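Local coordinates for nicotinate phosphoribosyltransferase (Saccharomyces cerevisiae, PDB 1VLP), which catalyses the ATP-dependent formation of nicotinate ribonucleotide from nicotinate and 5-phospho-alpha-D-ribose 1-diphosphate, the first step from nicotinic acid to NAD, at residues Leu169-Ala172 and Glu173-Glu177; Gly206-Lys209 and Ala210-Gly213. All coordinates share one frame; numbering follows the deposited sequence.

Interaction 1: Leu169-Ala172 and Glu173-Glu177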
ATOM      1  N   LEU A 169     -20.273   6.025   8.431  1.00  4.50           N
ATOM      2  CA  LEU A 169     -20.129   7.289   7.678  1.00  4.95           C
ATOM      3  C   LEU A 169     -19.819   8.489   8.613  1.00  4.32           C
ATOM      4  O   LEU A 169     -18.889   9.261   8.358  1.00  4.30           O
ATOM      5  CB  LEU A 169     -21.388   7.528   6.853  1.00  4.73           C
ATOM      6  CG  LEU A 169     -21.434   8.716   5.879  1.00  4.00           C
ATOM      7  CD1 LEU A 169     -22.629   8.402   4.981  1.00  7.27           C
ATOM      8  CD2 LEU A 169     -21.608  10.042   6.601  1.00  5.60           C
ATOM      9  N   GLU A 170     -20.616   8.626   9.678  1.00  5.60           N
ATOM     10  CA  GLU A 170     -20.475   9.693  10.662  1.00  5.00           C
ATOM     11  C   GLU A 170     -19.105   9.705  11.366  1.00  2.90           C
ATOM     12  O   GLU A 170     -18.529  10.783  11.630  1.00  2.00           O
ATOM     13  CB  GLU A 170     -21.584   9.533  11.696  1.00  6.41           C
ATOM     14  CG  GLU A 170     -23.009   9.789  11.152  1.00 13.96           C
ATOM     15  CD  GLU A 170     -23.654   8.651  10.313  1.00 16.05           C
ATOM     16  OE1 GLU A 170     -23.149   7.502  10.196  1.00  7.89           O
ATOM     17  OE2 GLU A 170     -24.728   8.939   9.725  1.00 22.11           O
ATOM     18  N   GLN A 171     -18.592   8.506  11.661  1.00  3.32           N
ATOM     19  CA  GLN A 171     -17.284   8.381  12.312  1.00  2.94           C
ATOM     20  C   GLN A 171     -16.131   8.870  11.406  1.00  3.88           C
ATOM     21  O   GLN A 171     -15.202   9.575  11.846  1.00  4.12           O
ATOM     22  CB  GLN A 171     -17.099   6.923  12.736  1.00  7.20           C
ATOM     23  CG  GLN A 171     -15.771   6.626  13.303  1.00 10.79           C
ATOM     24  CD  GLN A 171     -15.692   5.210  13.842  1.00 18.70           C
ATOM     25  OE1 GLN A 171     -15.984   4.967  15.013  1.00 19.09           O
ATOM     26  NE2 GLN A 171     -15.363   4.281  12.992  1.00  6.57           N
ATOM     27  N   ALA A 172     -16.206   8.483  10.137  1.00  2.92           N
ATOM     28  CA  ALA A 172     -15.243   8.964   9.155  1.00  5.55           C
ATOM     29  C   ALA A 172     -15.333  10.479   8.964  1.00  3.56           C
ATOM     30  O   ALA A 172     -14.303  11.168   8.864  1.00  2.32           O
ATOM     31  CB  ALA A 172     -15.408   8.241   7.831  1.00  4.20           C
ATOM     32  N   GLU A 173     -16.553  10.982   8.867  1.00  4.11           N
ATOM     33  CA  GLU A 173     -16.802  12.415   8.737  1.00  5.13           C
ATOM     34  C   GLU A 173     -16.183  13.226   9.877  1.00  4.82           C
ATOM     35  O   GLU A 173     -15.485  14.232   9.637  1.00  3.89           O
ATOM     36  CB  GLU A 173     -18.288  12.679   8.658  1.00  4.87           C
ATOM     37  CG  GLU A 173     -18.604  14.133   8.397  1.00 10.63           C
ATOM     38  CD  GLU A 173     -20.090  14.480   8.557  1.00 15.63           C
ATOM     39  OE1 GLU A 173     -20.903  13.645   9.011  1.00 20.88           O
ATOM     40  OE2 GLU A 173     -20.444  15.628   8.237  1.00 17.96           O
ATOM     41  N   LYS A 174     -16.373  12.753  11.097  1.00  4.25           N
ATOM     42  CA  LYS A 174     -15.796  13.400  12.280  1.00  5.33           C
ATOM     43  C   LYS A 174     -14.286  13.411  12.245  1.00  5.87           C
ATOM     44  O   LYS A 174     -13.676  14.422  12.592  1.00  5.00           O
ATOM     45  CB  LYS A 174     -16.299  12.729  13.571  1.00  8.58           C
ATOM     46  CG  LYS A 174     -15.616  13.250  14.806  1.00 12.28           C
ATOM     47  CD  LYS A 174     -16.295  12.826  16.078  1.00 18.93           C
ATOM     48  CE  LYS A 174     -15.635  13.420  17.335  1.00 27.25           C
ATOM     49  NZ  LYS A 174     -16.147  12.608  18.495  1.00 26.62           N
ATOM     50  N   LYS A 175     -13.671  12.293  11.824  1.00  4.25           N
ATOM     51  CA  LYS A 175     -12.216  12.222  11.694  1.00  5.74           C
ATOM     52  C   LYS A 175     -11.745  13.256  10.681  1.00  4.72           C
ATOM     53  O   LYS A 175     -10.868  14.054  10.968  1.00  2.62           O
ATOM     54  CB  LYS A 175     -11.755  10.835  11.274  1.00  2.33           C
ATOM     55  CG  LYS A 175     -12.037   9.798  12.368  1.00  4.04           C
ATOM     56  CD  LYS A 175     -11.615   8.424  11.902  1.00  7.95           C
ATOM     57  CE  LYS A 175     -11.967   7.366  12.894  1.00  6.09           C
ATOM     58  NZ  LYS A 175     -11.683   5.985  12.328  1.00  4.92           N
ATOM     59  N   ALA A 176     -12.363  13.245   9.510  1.00  4.36           N
ATOM     60  CA  ALA A 176     -11.998  14.165   8.454  1.00  6.10           C
ATOM     61  C   ALA A 176     -12.124  15.628   8.928  1.00  4.01           C
ATOM     62  O   ALA A 176     -11.243  16.436   8.684  1.00  3.64           O
ATOM     63  CB  ALA A 176     -12.826  13.901   7.251  1.00  4.75           C
ATOM     64  N   GLU A 177     -13.180  15.934   9.645  1.00  4.87           N
ATOM     65  CA  GLU A 177     -13.407  17.298  10.094  1.00  8.76           C
ATOM     66  C   GLU A 177     -12.346  17.724  11.065  1.00  7.70           C
ATOM     67  O   GLU A 177     -11.904  18.850  11.018  1.00  5.85           O
ATOM     68  CB  GLU A 177     -14.801  17.438  10.672  1.00  7.10           C
ATOM     69  CG  GLU A 177     -15.881  17.291   9.582  1.00 18.32           C
ATOM     70  CD  GLU A 177     -17.277  17.632  10.028  1.00 30.11           C
ATOM     71  OE1 GLU A 177     -17.470  17.907  11.234  1.00 24.75           O
ATOM     72  OE2 GLU A 177     -18.174  17.659   9.134  1.00 29.70           O
TER
HETATM   73  O   HOH W   1     -20.138  12.960  12.125  1.00 17.31           O

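Interaction 2: Gly206-Lys209 and Ala210-Gly213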
ATOM      1  N   GLY A 206     -18.282   9.655   4.100  1.00  2.22           N
ATOM      2  CA  GLY A 206     -18.064  10.518   5.294  1.00  5.72           C
ATOM      3  C   GLY A 206     -17.055  11.608   5.105  1.00  4.75           C
ATOM      4  O   GLY A 206     -17.277  12.784   5.455  1.00  3.30           O
ATOM      5  N   ILE A 207     -15.973  11.232   4.459  1.00  5.11           N
ATOM      6  CA  ILE A 207     -14.879  12.161   4.135  1.00  5.13           C
ATOM      7  C   ILE A 207     -15.447  13.242   3.206  1.00  5.82           C
ATOM      8  O   ILE A 207     -15.276  14.442   3.465  1.00  5.51           O
ATOM      9  CB  ILE A 207     -13.654  11.430   3.523  1.00  4.16           C
ATOM     10  CG1 ILE A 207     -12.942  10.554   4.587  1.00  6.63           C
ATOM     11  CG2 ILE A 207     -12.651  12.458   2.892  1.00  4.43           C
ATOM     12  CD1 ILE A 207     -11.976   9.532   4.038  1.00  5.06           C
HETATM   13  N   MSE A 208     -16.142  12.840   2.145  1.00  5.29           N
HETATM   14  CA  MSE A 208     -16.632  13.826   1.185  1.00  6.24           C
HETATM   15  C   MSE A 208     -17.687  14.721   1.858  1.00  5.65           C
HETATM   16  O   MSE A 208     -17.784  15.884   1.540  1.00  6.26           O
HETATM   17  CB  MSE A 208     -17.233  13.162  -0.044  1.00  5.27           C
HETATM   18  CG  MSE A 208     -16.235  12.339  -0.866  1.00  8.35           C
HETATM   19 SE   MSE A 208     -14.493  13.173  -1.116  1.00 12.73          SE
HETATM   20  CE  MSE A 208     -15.088  14.740  -2.245  1.00 17.69           C
ATOM     21  N   LYS A 209     -18.455  14.177   2.790  1.00  6.01           N
ATOM     22  CA  LYS A 209     -19.470  14.970   3.513  1.00  7.73           C
ATOM     23  C   LYS A 209     -18.747  16.030   4.321  1.00  7.04           C
ATOM     24  O   LYS A 209     -19.186  17.164   4.407  1.00  6.14           O
ATOM     25  CB  LYS A 209     -20.332  14.095   4.443  1.00  8.33           C
ATOM     26  CG  LYS A 209     -21.435  14.898   5.123  1.00 13.08           C
ATOM     27  CD  LYS A 209     -22.397  14.084   5.996  1.00 14.25           C
ATOM     28  CE  LYS A 209     -23.410  15.045   6.758  1.00 16.77           C
ATOM     29  NZ  LYS A 209     -24.612  15.403   5.995  1.00 31.87           N
ATOM     30  N   ALA A 210     -17.630  15.647   4.931  1.00  4.65           N
ATOM     31  CA  ALA A 210     -16.743  16.583   5.610  1.00  4.01           C
ATOM     32  C   ALA A 210     -16.169  17.677   4.664  1.00  6.67           C
ATOM     33  O   ALA A 210     -16.181  18.874   4.986  1.00  6.66           O
ATOM     34  CB  ALA A 210     -15.619  15.813   6.314  1.00  6.24           C
ATOM     35  N   VAL A 211     -15.625  17.261   3.523  1.00  5.14           N
ATOM     36  CA  VAL A 211     -15.100  18.205   2.555  1.00  5.74           C
ATOM     37  C   VAL A 211     -16.171  19.273   2.211  1.00  8.63           C
ATOM     38  O   VAL A 211     -15.909  20.479   2.217  1.00  6.54           O
ATOM     39  CB  VAL A 211     -14.631  17.491   1.285  1.00  6.16           C
ATOM     40  CG1 VAL A 211     -14.267  18.516   0.212  1.00  7.48           C
ATOM     41  CG2 VAL A 211     -13.410  16.579   1.569  1.00  8.85           C
ATOM     42  N   ASN A 212     -17.367  18.793   1.890  1.00  4.00           N
ATOM     43  CA  ASN A 212     -18.460  19.618   1.377  1.00  5.94           C
ATOM     44  C   ASN A 212     -19.175  20.462   2.399  1.00  6.13           C
ATOM     45  O   ASN A 212     -19.977  21.322   2.021  1.00  8.08           O
ATOM     46  CB  ASN A 212     -19.408  18.742   0.570  1.00  5.85           C
ATOM     47  CG  ASN A 212     -18.762  18.307  -0.751  1.00 13.04           C
ATOM     48  OD1 ASN A 212     -18.057  19.107  -1.362  1.00  9.97           O
ATOM     49  ND2 ASN A 212     -18.939  17.043  -1.153  1.00 11.16           N
ATOM     50  N   GLY A 213     -18.795  20.300   3.673  1.00  8.00           N
ATOM     51  CA  GLY A 213     -19.194  21.235   4.739  1.00  9.43           C
ATOM     52  C   GLY A 213     -18.409  22.542   4.631  1.00  9.20           C
ATOM     53  O   GLY A 213     -18.841  23.551   5.135  1.00 12.60           O
TER

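Interaction 1: Leu169-Ala172 and Glu173-Glu177
Q171 and K175, one turn apart on helix 168-181, run side by side and point the same way, with CG of Q171 3.9 Å from CE of K175. Both chains are extended but start differently: CG of Q171 stands opposite its own backbone N (chi1 175°), whereas CG of K175 lies beside its N (chi1 -66°), which brings it 3.2 Å from the carbonyl O of Q171. Their polar ends converge on one acidic residue: K175 NZ forms a salt bridge with D372 and a hydrogen bond with N368, and Q171 NE2 donates to the carbonyl O of D372. The side chain of K175 lies about 9 Å from that of T367, inferred to bind the phosphoribosyl diphosphate. Regular alpha-helical i to i+4 bonding carries the backbone here, from E173 N to L169 O (2.9 Å) through A176 N to A172 O (2.9 Å, N-H...O angle 171°). The close-packed face belongs to A172 and A176, both buried, which meet I203 and A210 of helix 197-213, respectively. E170 and K174 lie on the exposed flank. There a water donates to the carbonyl O of E170 (2.8 Å) and, at 3.3 Å, to OE1 of E173, so that E170 O serves both this water and K174 N. Between the two faces, E173 extends its carboxylate toward the neighbouring helix, where its side chain touches K209.

Interaction 2: Gly206-Lys209 and Ala210-Gly213
V211 meets both I207 and M208 from the following turn of helix 197-213. The apolar contacts are light: CG2 of V211 lies 4.4 Å from CG2 of I207 and 4.5 Å from SE of M208, a selenomethionine. With CG2 set beside its backbone N and CG1 opposite it (chi1 172°), V211 turns the CG2 methyl back along the helix, 3.4 Å from the carbonyl O of I207. L222 of strand 222-225 touches all three of these side chains, and A210 packs on E177 of helix 168-181. The side chain of I207 is about 9 Å from that of F189, which probably binds nicotinate. Backbone hydrogen bonds form the second group. V211 N bonds to I207 O at 2.8 Å, and A210 N and N212 N bond to G206 O and M208 O. G213 N is shared between a weak bond to K209 O (3.2 Å) and one to A210 O (3.3 Å). Among the polar side chains, N212 holds ND2 3.2 Å from M208 O but at a poor angle for bonding, while its OD1 accepts a weak hydrogen bond from K219. With I207, M208 and V211 packed on L222 and K209 and N212 exposed, these turns are amphipathic.

In the fold
Interaction 1 comes first along the chain, on helix 168-181; interaction 2 follows on helix 197-213, with strand 186-188 of the six-stranded parallel sheet between them in sequence. Their centres are about 8 Å apart, on the same side of the chain's centre, and the helices touch directly: CB of A176 is 3.5 Å from CB of A210, and CB of E173 is 3.4 Å from the carbonyl O of G206. A176, A210 and G206 are small, consistent with the close approach. Beyond this shared face, interaction 1 is tied to D372 and N368, near the inferred phosphoribosyl diphosphate site, while interaction 2 rests on strand 222-225 at the sheet's edge, next to strand 186-188.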